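Local coordinates for protein probable transcriptional regulator (Rhodococcus jostii, PDB 3HIM) that probably binds DNA at cis-regulatory sites and controls transcription as a dimeric, all-helical regulator of the TetR family, at residues B[19-24]-B[55-60]; B[62-67]-B[111-116]; B[74-79]-B[137-142]; B[103-108]-B[182-187]. One frame throughout, in Å; residues are numbered along the deposited sequence. Where two conformers were deposited one is given.

In the fold
The four contacts run from the predicted DNA-binding head into the all-helical C-terminal domain. Interaction 1 closes first along the chain, before any other opens; interactions 2, 3 and 4 interleave. Helix 60-82 serves both interaction 2, near its start, and interaction 3, farther along, their centres about 19 Å apart, and it passes from head to body. Interactions 1 and 2 touch where Y57 and R22 meet A66, centre to centre about 11 Å. W103 of interaction 4 packs on V75 of interaction 3 and on A111 of interaction 2, and its NE1 makes a probable hydrogen bond with S74 OG. Interactions 1 and 3 lie about 27 Å apart, on opposite sides of the chain's centre.

Interaction 1: residues B[19-24]-B[55-60]; sequences ARIRAA and PHYKTK
The phenol oxygen OH of Y57 receives NH1 of R22 at 3.0 Å, the one hydrogen bond between segment 19-24, on helix 16-32, and the loop 55-60 that closes the predicted helix-turn-helix of this TetR-family head. The bond is moderately straight, with an N-H...O angle of 155°, and OH sits at the edge of the guanidinium, close to its plane. Ring and guanidinium stand almost perpendicular, 81° apart, so the arginine meets the tyrosine through its rim and does not stack on it. A bend at chi3 (-62°) turns the guanidinium back toward the phenol, and the aliphatic part touches it as well: CG of R22 lies 3.4 Å from OH of Y57. One face of the guanidinium rests against CA of A19, a turn earlier in the helix. Its other terminal nitrogen, NH2, forms a salt bridge with E70 of helix 60-82, and this second grip fixes the group's rotation and probably balances its charge.

One residue back in the helix, I21 sends its two branches to different partners. CG2 runs alongside the tyrosine, 4.0 Å from CD2 of Y57, while the other branch reaches the histidine. Y57 is thereby held on its helix 16-32 side by apolar carbons as well as by the arginine, and L63 and A66 of helix 60-82 also pack on it, so that the loop's tyrosine joins the first helix to the long one. At the more exposed margin, I21 CD1 comes obliquely to the imidazole of H56, 3.6 Å from its ND1.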
loop_
_atom_site.group_PDB
_atom_site.type_symbol
_atom_site.label_atom_id
_atom_site.label_comp_id
_atom_site.label_asym_id
_atom_site.label_seq_id
_atom_site.Cartn_x
_atom_site.Cartn_y
_atom_site.Cartn_z
ATOM N N ALA B 19 12.414 18.918 -14.113
ATOM C CA ALA B 19 11.245 18.794 -13.249
ATOM C C ALA B 19 9.990 18.565 -14.077
ATOM O O ALA B 19 9.145 17.754 -13.719
ATOM C CB ALA B 19 11.086 20.026 -12.352
ATOM N N ARG B 20 9.893 19.276 -15.200
ATOM C CA ARG B 20 8.754 19.156 -16.117
ATOM C C ARG B 20 8.714 17.758 -16.763
ATOM O O ARG B 20 7.637 17.178 -16.955
ATOM C CB ARG B 20 8.846 20.252 -17.201
ATOM C CG ARG B 20 7.775 20.250 -18.277
ATOM C CD ARG B 20 7.857 21.535 -19.110
ATOM N NE ARG B 20 6.969 21.537 -20.277
ATOM C CZ ARG B 20 7.282 21.036 -21.478
ATOM N NH1 ARG B 20 8.469 20.464 -21.696
ATOM N NH2 ARG B 20 6.399 21.094 -22.475
ATOM N N ILE B 21 9.875 17.240 -17.127
ATOM C CA ILE B 21 9.945 15.886 -17.718
ATOM C C ILE B 21 9.501 14.837 -16.692
ATOM O O ILE B 21 8.732 13.934 -17.026
ATOM C CB ILE B 21 11.352 15.584 -18.300
ATOM C CG1 ILE B 21 11.607 16.476 -19.530
ATOM C CG2 ILE B 21 11.522 14.055 -18.654
ATOM C CD1 ILE B 21 13.087 16.736 -19.816
ATOM N N ARG B 22 9.952 14.997 -15.446
ATOM C CA ARG B 22 9.591 14.077 -14.364
ATOM C C ARG B 22 8.094 14.097 -14.095
ATOM O O ARG B 22 7.479 13.028 -13.996
ATOM C CB ARG B 22 10.359 14.384 -13.075
ATOM C CG ARG B 22 11.849 14.248 -13.197
ATOM C CD ARG B 22 12.500 14.104 -11.839
ATOM N NE ARG B 22 12.315 15.256 -10.963
ATOM C CZ ARG B 22 12.993 16.405 -11.063
ATOM N NH1 ARG B 22 13.882 16.593 -12.036
ATOM N NH2 ARG B 22 12.773 17.377 -10.193
ATOM N N ALA B 23 7.507 15.298 -13.994
ATOM C CA ALA B 23 6.055 15.402 -13.809
ATOM C C ALA B 23 5.320 14.687 -14.950
ATOM O O ALA B 23 4.409 13.881 -14.705
ATOM C CB ALA B 23 5.604 16.857 -13.691
ATOM N N ALA B 24 5.734 14.946 -16.194
ATOM C CA ALA B 24 5.065 14.308 -17.334
ATOM C C ALA B 24 5.275 12.800 -17.313
ATOM O O ALA B 24 4.355 12.037 -17.628
ATOM C CB ALA B 24 5.546 14.891 -18.666
ATOM N N PRO B 55 19.250 14.958 -22.924
ATOM C CA PRO B 55 20.174 15.803 -22.141
ATOM C C PRO B 55 19.994 15.700 -20.638
ATOM O O PRO B 55 20.948 15.913 -19.892
ATOM C CB PRO B 55 19.800 17.221 -22.578
ATOM C CG PRO B 55 19.257 17.049 -23.954
ATOM C CD PRO B 55 18.520 15.752 -23.930
ATOM N N HIS B 56 18.774 15.394 -20.210
ATOM C CA HIS B 56 18.416 15.365 -18.799
ATOM C C HIS B 56 18.412 13.939 -18.283
ATOM O O HIS B 56 18.881 13.673 -17.184
ATOM C CB HIS B 56 17.047 16.009 -18.590
ATOM C CG HIS B 56 17.010 17.467 -18.928
ATOM N ND1 HIS B 56 16.475 17.946 -20.108
ATOM C CD2 HIS B 56 17.435 18.553 -18.239
ATOM C CE1 HIS B 56 16.577 19.264 -20.132
ATOM N NE2 HIS B 56 17.157 19.658 -19.011
ATOM N N TYR B 57 17.885 13.029 -19.097
ATOM C CA TYR B 57 17.805 11.625 -18.747
ATOM C C TYR B 57 18.210 10.787 -19.951
ATOM O O TYR B 57 17.503 10.746 -20.954
ATOM C CB TYR B 57 16.392 11.292 -18.227
ATOM C CG TYR B 57 16.031 12.167 -17.051
ATOM C CD1 TYR B 57 16.633 11.958 -15.809
ATOM C CD2 TYR B 57 15.134 13.231 -17.185
ATOM C CE1 TYR B 57 16.349 12.762 -14.724
ATOM C CE2 TYR B 57 14.827 14.046 -16.096
ATOM C CZ TYR B 57 15.449 13.793 -14.868
ATOM O OH TYR B 57 15.192 14.568 -13.781
ATOM N N LYS B 58 19.371 10.150 -19.852
ATOM C CA LYS B 58 19.926 9.385 -20.966
ATOM C C LYS B 58 19.196 8.045 -21.119
ATOM O O LYS B 58 19.163 7.467 -22.201
ATOM C CB LYS B 58 21.434 9.185 -20.779
ATOM N N THR B 59 18.606 7.558 -20.028
ATOM C CA THR B 59 17.861 6.295 -20.049
ATOM C C THR B 59 16.528 6.477 -19.336
ATOM O O THR B 59 16.376 7.413 -18.511
ATOM C CB THR B 59 18.651 5.129 -19.387
ATOM O OG1 THR B 59 18.631 5.258 -17.956
ATOM C CG2 THR B 59 20.115 5.104 -19.865
ATOM N N LYS B 60 15.576 5.590 -19.648
ATOM C CA LYS B 60 14.311 5.515 -18.919
ATOM C C LYS B 60 14.583 5.316 -17.425
ATOM O O LYS B 60 13.957 5.950 -16.578
ATOM C CB LYS B 60 13.433 4.364 -19.437
ATOM C CG LYS B 60 11.936 4.696 -19.498
ATOM C CD LYS B 60 10.961 3.519 -19.213
ATOM C CE LYS B 60 11.304 2.189 -19.876
ATOM N NZ LYS B 60 10.053 1.467 -20.282
#

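Interaction 2: residues B[62-67]-B[111-116]; sequences SLLYAI and ARVGQY
With chi1 at 171°, L64 swings its CG trans to the backbone nitrogen, and the tip of the side chain reaches helix 108-116 although its CB does not aim there. V113 answers with its CG1 likewise trans to the nitrogen (chi1 170°), which brings this one methyl against two residues of helix 60-82. CD1 of L64 lies 3.9 Å from CG1 of V113 and 3.8 Å from the carbonyl oxygen O of V113. CG2 of I67 comes to 3.8 Å from the same CG1 of V113. In both pairs the side chains meet at a slant.

The backbones approach most closely at I67 and G114, whose CA atoms are 6.2 Å apart. The contact joins the early part of helix 60-82, and with it the predicted DNA-binding head, to helix 108-116 of the C-terminal domain of this TetR-type fold. F29 and I26 of helix 16-32 pack on V113 and I67. Beyond it, Y116 meets Y116 of the second subunit edge to face. Just past the segment, S68 OG makes a weak hydrogen bond with G114 O, but where L64 and I67 meet V113 the contact relies on shape and hydrophobic burial, without a polar pair's directional constraint.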
loop_
_atom_site.group_PDB
_atom_site.type_symbol
_atom_site.label_atom_id
_atom_site.label_comp_id
_atom_site.label_asym_id
_atom_site.label_seq_id
_atom_site.Cartn_x
_atom_site.Cartn_y
_atom_site.Cartn_z
ATOM N N SER B 62 17.086 6.072 -15.596
ATOM C CA SER B 62 17.654 7.251 -14.967
ATOM C C SER B 62 16.523 8.174 -14.542
ATOM O O SER B 62 16.599 8.812 -13.493
ATOM C CB SER B 62 18.614 7.981 -15.917
ATOM O OG SER B 62 17.919 8.759 -16.881
ATOM N N LEU B 63 15.474 8.218 -15.358
ATOM C CA LEU B 63 14.338 9.096 -15.133
ATOM C C LEU B 63 13.465 8.559 -13.994
ATOM O O LEU B 63 12.962 9.338 -13.159
ATOM C CB LEU B 63 13.533 9.243 -16.425
ATOM C CG LEU B 63 12.193 9.999 -16.383
ATOM C CD1 LEU B 63 12.330 11.392 -15.769
ATOM C CD2 LEU B 63 11.615 10.083 -17.790
ATOM N N LEU B 64 13.287 7.233 -13.964
ATOM C CA LEU B 64 12.580 6.592 -12.864
ATOM C C LEU B 64 13.324 6.821 -11.532
ATOM O O LEU B 64 12.707 7.154 -10.510
ATOM C CB LEU B 64 12.407 5.089 -13.129
ATOM C CG LEU B 64 11.878 4.288 -11.933
ATOM C CD1 LEU B 64 10.396 4.613 -11.718
ATOM C CD2 LEU B 64 12.099 2.790 -12.144
ATOM N N TYR B 65 14.649 6.637 -11.560
ATOM C CA TYR B 65 15.485 6.869 -10.396
ATOM C C TYR B 65 15.341 8.302 -9.915
ATOM O O TYR B 65 15.153 8.525 -8.715
ATOM C CB TYR B 65 16.945 6.546 -10.697
ATOM C CG TYR B 65 17.894 6.981 -9.590
ATOM C CD1 TYR B 65 17.767 6.470 -8.289
ATOM C CD2 TYR B 65 18.902 7.925 -9.839
ATOM C CE1 TYR B 65 18.621 6.877 -7.260
ATOM C CE2 TYR B 65 19.775 8.335 -8.820
ATOM C CZ TYR B 65 19.620 7.799 -7.536
ATOM O OH TYR B 65 20.452 8.188 -6.530
ATOM N N ALA B 66 15.406 9.273 -10.834
ATOM C CA ALA B 66 15.184 10.665 -10.436
ATOM C C ALA B 66 13.826 10.836 -9.742
ATOM O O ALA B 66 13.747 11.447 -8.691
ATOM C CB ALA B 66 15.318 11.629 -11.629
ATOM N N ILE B 67 12.771 10.288 -10.323
ATOM C CA ILE B 67 11.427 10.380 -9.734
ATOM C C ILE B 67 11.411 9.753 -8.330
ATOM O O ILE B 67 10.919 10.337 -7.385
ATOM C CB ILE B 67 10.362 9.741 -10.681
ATOM C CG1 ILE B 67 10.193 10.592 -11.944
ATOM C CG2 ILE B 67 9.006 9.556 -9.992
ATOM C CD1 ILE B 67 9.482 9.888 -13.087
ATOM N N ALA B 111 4.311 9.143 -5.558
ATOM C CA ALA B 111 4.620 8.071 -4.583
ATOM C C ALA B 111 4.454 6.687 -5.215
ATOM O O ALA B 111 5.325 5.831 -5.067
ATOM C CB ALA B 111 3.763 8.197 -3.344
ATOM N N ARG B 112 3.349 6.480 -5.930
ATOM C CA ARG B 112 3.118 5.211 -6.608
ATOM C C ARG B 112 4.245 4.829 -7.582
ATOM O O ARG B 112 4.722 3.694 -7.569
ATOM C CB ARG B 112 1.760 5.227 -7.309
ATOM C CG ARG B 112 0.611 5.005 -6.335
ATOM C CD ARG B 112 -0.743 4.953 -7.015
ATOM N NE ARG B 112 -1.457 6.220 -6.854
ATOM C CZ ARG B 112 -1.838 6.993 -7.861
ATOM N NH1 ARG B 112 -1.589 6.614 -9.111
ATOM N NH2 ARG B 112 -2.481 8.137 -7.626
ATOM N N VAL B 113 4.674 5.782 -8.407
ATOM C CA VAL B 113 5.703 5.521 -9.414
ATOM C C VAL B 113 7.030 5.179 -8.714
ATOM O O VAL B 113 7.694 4.196 -9.057
ATOM C CB VAL B 113 5.853 6.706 -10.426
ATOM C CG1 VAL B 113 7.076 6.524 -11.297
ATOM C CG2 VAL B 113 4.584 6.837 -11.309
ATOM N N GLY B 114 7.368 5.980 -7.707
ATOM C CA GLY B 114 8.515 5.726 -6.856
ATOM C C GLY B 114 8.498 4.380 -6.166
ATOM O O GLY B 114 9.518 3.719 -6.117
ATOM N N GLN B 115 7.349 3.978 -5.621
ATOM C CA GLN B 115 7.261 2.740 -4.844
ATOM C C GLN B 115 7.123 1.465 -5.699
ATOM O O GLN B 115 7.760 0.467 -5.415
ATOM C CB GLN B 115 6.120 2.810 -3.818
ATOM N N TYR B 116 6.301 1.508 -6.745
ATOM C CA TYR B 116 5.852 0.273 -7.384
ATOM C C TYR B 116 6.820 -0.228 -8.450
ATOM O O TYR B 116 6.764 -1.397 -8.841
ATOM C CB TYR B 116 4.435 0.412 -7.978
ATOM C CG TYR B 116 3.308 0.828 -7.021
ATOM C CD1 TYR B 116 3.505 0.914 -5.638
ATOM C CD2 TYR B 116 2.032 1.110 -7.516
ATOM C CE1 TYR B 116 2.470 1.298 -4.780
ATOM C CE2 TYR B 116 0.986 1.483 -6.669
ATOM C CZ TYR B 116 1.218 1.588 -5.303
ATOM O OH TYR B 116 0.181 1.956 -4.466
#

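Interaction 3: residues B[74-79]-B[137-142]; sequences SVLAAI and TKVFTR
I79 points its CD1 at the side of V139, and the two side chains meet at a slant. The methyl comes to 3.7 Å from CB of V139 and lies 3.9 Å from both CG1 and CG2 of that valine, so it sits over the fork of the branch and is not pressed on a single methyl. The first torsion explains the reach: CG1 of I79 stands between the backbone nitrogen and the carbonyl carbon (chi1 62°), and the extended chi2 carries CD1 out toward helix 123-149. The same methyl also serves F140, lying 4.0 Å from CE2 of its ring and approaching obliquely. L76, one turn earlier, adds a second point of support. Its CB is not directed at the other helix, but its CD1 reaches CG2 of V139 at 4.0 Å, again at a slant, so that the valine is touched by two residues of helix 60-82.

The two short helical segments run nearly parallel, their directions 21° apart and their axes 10.5 Å from each other at closest approach. This packing lies within the helical body of the TetR-type fold, where the far part of helix 60-82 runs along helix 123-149. Helix 89-106 flanks both partners: Y100 touches I79 and meets the ring of F140 edge to face, while T166 of helix 158-175 also packs on F140. Every contact across the pair is apolar, carbon against carbon, and no hydrogen bond spans it; cohesion here comes from dispersion and the partial removal of methyl groups from water.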
loop_
_atom_site.group_PDB
_atom_site.type_symbol
_atom_site.label_atom_id
_atom_site.label_comp_id
_atom_site.label_asym_id
_atom_site.label_seq_id
_atom_site.Cartn_x
_atom_site.Cartn_y
_atom_site.Cartn_z
ATOM N N SER B 74 11.890 13.683 -0.535
ATOM C CA SER B 74 10.863 14.633 -0.158
ATOM C C SER B 74 10.061 14.192 1.080
ATOM O O SER B 74 9.867 14.990 2.012
ATOM C CB SER B 74 9.957 14.936 -1.335
ATOM O OG SER B 74 8.844 15.712 -0.933
ATOM N N VAL B 75 9.608 12.940 1.118
ATOM C CA VAL B 75 8.831 12.493 2.282
ATOM C C VAL B 75 9.739 12.428 3.540
ATOM O O VAL B 75 9.319 12.808 4.636
ATOM C CB VAL B 75 8.013 11.180 1.996
ATOM C CG1 VAL B 75 8.920 9.982 1.921
ATOM C CG2 VAL B 75 6.946 10.961 3.069
ATOM N N LEU B 76 10.987 11.990 3.365
ATOM C CA LEU B 76 11.977 12.041 4.448
ATOM C C LEU B 76 12.172 13.482 4.968
ATOM O O LEU B 76 12.115 13.712 6.174
ATOM C CB LEU B 76 13.320 11.466 3.997
ATOM C CG LEU B 76 14.410 11.551 5.070
ATOM C CD1 LEU B 76 13.972 10.824 6.363
ATOM C CD2 LEU B 76 15.714 10.980 4.538
ATOM N N ALA B 77 12.401 14.427 4.051
ATOM C CA ALA B 77 12.556 15.834 4.407
ATOM C C ALA B 77 11.321 16.329 5.141
ATOM O O ALA B 77 11.440 17.060 6.117
ATOM C CB ALA B 77 12.827 16.711 3.148
ATOM N N ALA B 78 10.142 15.901 4.678
ATOM C CA ALA B 78 8.859 16.315 5.276
ATOM C C ALA B 78 8.708 15.930 6.743
ATOM O O ALA B 78 8.415 16.768 7.591
ATOM C CB ALA B 78 7.675 15.767 4.466
ATOM N N ILE B 79 8.893 14.653 7.043
ATOM C CA ILE B 79 8.728 14.186 8.422
ATOM C C ILE B 79 9.882 14.620 9.324
ATOM O O ILE B 79 9.703 14.818 10.535
ATOM C CB ILE B 79 8.493 12.676 8.478
ATOM C CG1 ILE B 79 9.690 11.885 7.923
ATOM C CG2 ILE B 79 7.246 12.356 7.719
ATOM C CD1 ILE B 79 9.580 10.336 8.212
ATOM N N THR B 137 11.880 5.186 8.117
ATOM C CA THR B 137 11.343 4.390 9.214
ATOM C C THR B 137 12.010 4.799 10.527
ATOM O O THR B 137 11.337 4.900 11.549
ATOM C CB THR B 137 11.552 2.869 8.979
ATOM O OG1 THR B 137 10.915 2.494 7.764
ATOM C CG2 THR B 137 10.941 2.032 10.114
ATOM N N LYS B 138 13.322 5.039 10.489
ATOM C CA LYS B 138 14.079 5.358 11.699
ATOM C C LYS B 138 13.593 6.653 12.405
ATOM O O LYS B 138 13.748 6.793 13.631
ATOM C CB LYS B 138 15.596 5.406 11.419
ATOM N N VAL B 139 12.994 7.571 11.633
ATOM C CA VAL B 139 12.411 8.798 12.207
ATOM C C VAL B 139 11.325 8.417 13.191
ATOM O O VAL B 139 11.211 9.000 14.278
ATOM C CB VAL B 139 11.827 9.761 11.138
ATOM C CG1 VAL B 139 11.086 10.947 11.812
ATOM C CG2 VAL B 139 12.931 10.271 10.208
ATOM N N PHE B 140 10.541 7.417 12.819
ATOM C CA PHE B 140 9.467 6.979 13.689
ATOM C C PHE B 140 10.017 6.152 14.847
ATOM O O PHE B 140 9.605 6.349 15.983
ATOM C CB PHE B 140 8.358 6.245 12.916
ATOM C CG PHE B 140 7.542 7.152 12.008
ATOM C CD1 PHE B 140 6.706 8.134 12.543
ATOM C CD2 PHE B 140 7.601 7.014 10.620
ATOM C CE1 PHE B 140 5.945 8.978 11.708
ATOM C CE2 PHE B 140 6.856 7.845 9.785
ATOM C CZ PHE B 140 6.022 8.833 10.326
ATOM N N THR B 141 10.966 5.256 14.580
ATOM C CA THR B 141 11.504 4.431 15.665
ATOM C C THR B 141 12.177 5.284 16.753
ATOM O O THR B 141 12.003 5.004 17.944
ATOM C CB THR B 141 12.436 3.263 15.167
ATOM O OG1 THR B 141 13.539 3.807 14.455
ATOM C CG2 THR B 141 11.712 2.354 14.224
ATOM N N ARG B 142 12.905 6.332 16.350
ATOM C CA ARG B 142 13.503 7.265 17.303
ATOM C C ARG B 142 12.432 7.893 18.213
ATOM O O ARG B 142 12.579 7.897 19.435
ATOM C CB ARG B 142 14.322 8.348 16.585
#

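Interaction 4: residues B[103-108]-B[182-187]; sequences WHADNR and SDPRII
P184 meets helix 89-106 through two carbons of its ring. CB lies 4.0 Å from CB of A105, methyl against ring methylene, while CG of P184 is 3.5 Å from OD1 of D106, whose side chain crosses the proline at about a right angle. The CB of D106 does not aim at the partner segment, yet with CG trans to the carbonyl carbon (chi1 -68°) the carboxylate swings round to it. The CA atoms of A105 and P184 are 5.9 Å apart, a close approach consistent with the small alanine side chain.

Behind the proline, D183 is the N-cap of helix 184-198 and its OD1 accepts R185 N at 2.9 Å, from above the carboxylate plane. The same carboxylate holds the arginine's side chain in a salt bridge, R185 NH2 to D183 OD2 at 2.6 Å on the syn side. The contact thus sets the start of the last helix, 184-198, of the TetR-type C-terminal domain against the end of helix 89-106.

At that end the turn has its own ties. N107 ND2 donates to W103 O at 3.0 Å, in the carbonyl plane on a lone pair, and R108 NH1 reaches A105 O at 2.8 Å from above the carbonyl plane. F176 packs on A105 and R108, and I187 lies against L163 of the second subunit.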
loop_
_atom_site.group_PDB
_atom_site.type_symbol
_atom_site.label_atom_id
_atom_site.label_comp_id
_atom_site.label_asym_id
_atom_site.label_seq_id
_atom_site.Cartn_x
_atom_site.Cartn_y
_atom_site.Cartn_z
ATOM N N TRP B 103 1.675 13.952 3.249
ATOM C CA TRP B 103 2.577 13.840 2.106
ATOM C C TRP B 103 2.115 12.749 1.159
ATOM O O TRP B 103 2.081 12.930 -0.073
ATOM C CB TRP B 103 4.008 13.578 2.546
ATOM C CG TRP B 103 4.976 13.705 1.408
ATOM C CD1 TRP B 103 5.730 14.803 1.096
ATOM C CD2 TRP B 103 5.280 12.709 0.410
ATOM N NE1 TRP B 103 6.492 14.554 -0.037
ATOM C CE2 TRP B 103 6.239 13.275 -0.471
ATOM C CE3 TRP B 103 4.838 11.396 0.180
ATOM C CZ2 TRP B 103 6.767 12.569 -1.565
ATOM C CZ3 TRP B 103 5.367 10.688 -0.911
ATOM C CH2 TRP B 103 6.319 11.286 -1.777
ATOM N N HIS B 104 1.765 11.610 1.729
ATOM C CA HIS B 104 1.359 10.475 0.938
ATOM C C HIS B 104 0.016 10.639 0.194
ATOM O O HIS B 104 -0.168 10.061 -0.881
ATOM C CB HIS B 104 1.388 9.211 1.789
ATOM C CG HIS B 104 2.723 8.536 1.799
ATOM N ND1 HIS B 104 3.194 7.809 0.724
ATOM C CD2 HIS B 104 3.696 8.495 2.741
ATOM C CE1 HIS B 104 4.395 7.344 1.006
ATOM N NE2 HIS B 104 4.717 7.735 2.230
ATOM N N ALA B 105 -0.903 11.408 0.762
ATOM C CA ALA B 105 -2.134 11.796 0.063
ATOM C C ALA B 105 -1.858 12.811 -1.064
ATOM O O ALA B 105 -2.229 12.566 -2.209
ATOM C CB ALA B 105 -3.143 12.353 1.033
ATOM N N ASP B 106 -1.220 13.937 -0.737
ATOM C CA ASP B 106 -0.856 14.960 -1.750
ATOM C C ASP B 106 0.070 14.465 -2.870
ATOM O O ASP B 106 -0.100 14.848 -4.024
ATOM C CB ASP B 106 -0.182 16.172 -1.109
ATOM C CG ASP B 106 -1.116 16.987 -0.224
ATOM O OD1 ASP B 106 -2.362 16.837 -0.294
ATOM O OD2 ASP B 106 -0.565 17.810 0.543
ATOM N N ASN B 107 1.052 13.630 -2.553
ATOM C CA ASN B 107 2.012 13.216 -3.583
ATOM C C ASN B 107 1.848 11.793 -4.058
ATOM O O ASN B 107 2.832 11.166 -4.485
ATOM C CB ASN B 107 3.438 13.448 -3.090
ATOM C CG ASN B 107 3.661 14.879 -2.719
ATOM O OD1 ASN B 107 3.848 15.722 -3.589
ATOM N ND2 ASN B 107 3.595 15.181 -1.428
ATOM N N ARG B 108 0.605 11.303 -4.007
ATOM C CA ARG B 108 0.302 9.890 -4.262
ATOM C C ARG B 108 0.769 9.374 -5.632
ATOM O O ARG B 108 1.221 8.218 -5.739
ATOM C CB ARG B 108 -1.202 9.578 -4.040
ATOM C CG ARG B 108 -2.181 10.406 -4.887
ATOM C CD ARG B 108 -3.639 10.313 -4.378
ATOM N NE ARG B 108 -4.567 11.080 -5.208
ATOM C CZ ARG B 108 -4.867 12.363 -5.013
ATOM N NH1 ARG B 108 -4.330 13.049 -3.999
ATOM N NH2 ARG B 108 -5.709 12.962 -5.831
ATOM N N SER B 182 -11.238 12.146 1.543
ATOM C CA SER B 182 -10.791 12.882 0.373
ATOM C C SER B 182 -10.047 14.155 0.827
ATOM O O SER B 182 -9.474 14.888 0.014
ATOM C CB SER B 182 -11.986 13.205 -0.522
ATOM O OG SER B 182 -12.952 13.942 0.206
ATOM N N ASP B 183 -10.044 14.387 2.136
ATOM C CA ASP B 183 -9.320 15.497 2.737
ATOM C C ASP B 183 -8.133 14.919 3.532
ATOM O O ASP B 183 -8.352 14.240 4.534
ATOM C CB ASP B 183 -10.278 16.289 3.650
ATOM C CG ASP B 183 -9.610 17.465 4.340
ATOM O OD1 ASP B 183 -8.363 17.511 4.405
ATOM O OD2 ASP B 183 -10.340 18.343 4.843
ATOM N N PRO B 184 -6.879 15.180 3.082
ATOM C CA PRO B 184 -5.680 14.688 3.797
ATOM C C PRO B 184 -5.699 14.954 5.314
ATOM O O PRO B 184 -5.230 14.137 6.098
ATOM C CB PRO B 184 -4.515 15.471 3.161
ATOM C CG PRO B 184 -5.029 16.013 1.865
ATOM C CD PRO B 184 -6.538 16.013 1.905
ATOM N N ARG B 185 -6.244 16.094 5.716
ATOM C CA ARG B 185 -6.209 16.496 7.119
ATOM C C ARG B 185 -7.038 15.540 7.970
ATOM O O ARG B 185 -6.627 15.200 9.070
ATOM C CB ARG B 185 -6.689 17.938 7.281
ATOM C CG ARG B 185 -5.784 18.950 6.559
ATOM C CD ARG B 185 -6.459 20.306 6.389
ATOM N NE ARG B 185 -7.866 20.135 6.046
ATOM C CZ ARG B 185 -8.688 21.118 5.695
ATOM N NH1 ARG B 185 -8.250 22.371 5.609
ATOM N NH2 ARG B 185 -9.956 20.836 5.416
ATOM N N ILE B 186 -8.176 15.087 7.440
ATOM C CA ILE B 186 -9.048 14.142 8.153
ATOM C C ILE B 186 -8.367 12.759 8.301
ATOM O O ILE B 186 -8.305 12.184 9.399
ATOM C CB ILE B 186 -10.462 14.029 7.477
ATOM C CG1 ILE B 186 -11.180 15.383 7.521
ATOM C CG2 ILE B 186 -11.299 12.915 8.122
ATOM C CD1 ILE B 186 -12.548 15.439 6.786
ATOM N N ILE B 187 -7.829 12.227 7.213
ATOM C CA ILE B 187 -7.179 10.933 7.337
ATOM C C ILE B 187 -5.968 10.991 8.286
ATOM O O ILE B 187 -5.797 10.109 9.134
ATOM C CB ILE B 187 -6.869 10.252 5.963
ATOM C CG1 ILE B 187 -6.306 8.836 6.182
ATOM C CG2 ILE B 187 -5.908 11.094 5.132
ATOM C CD1 ILE B 187 -7.208 7.903 6.982
#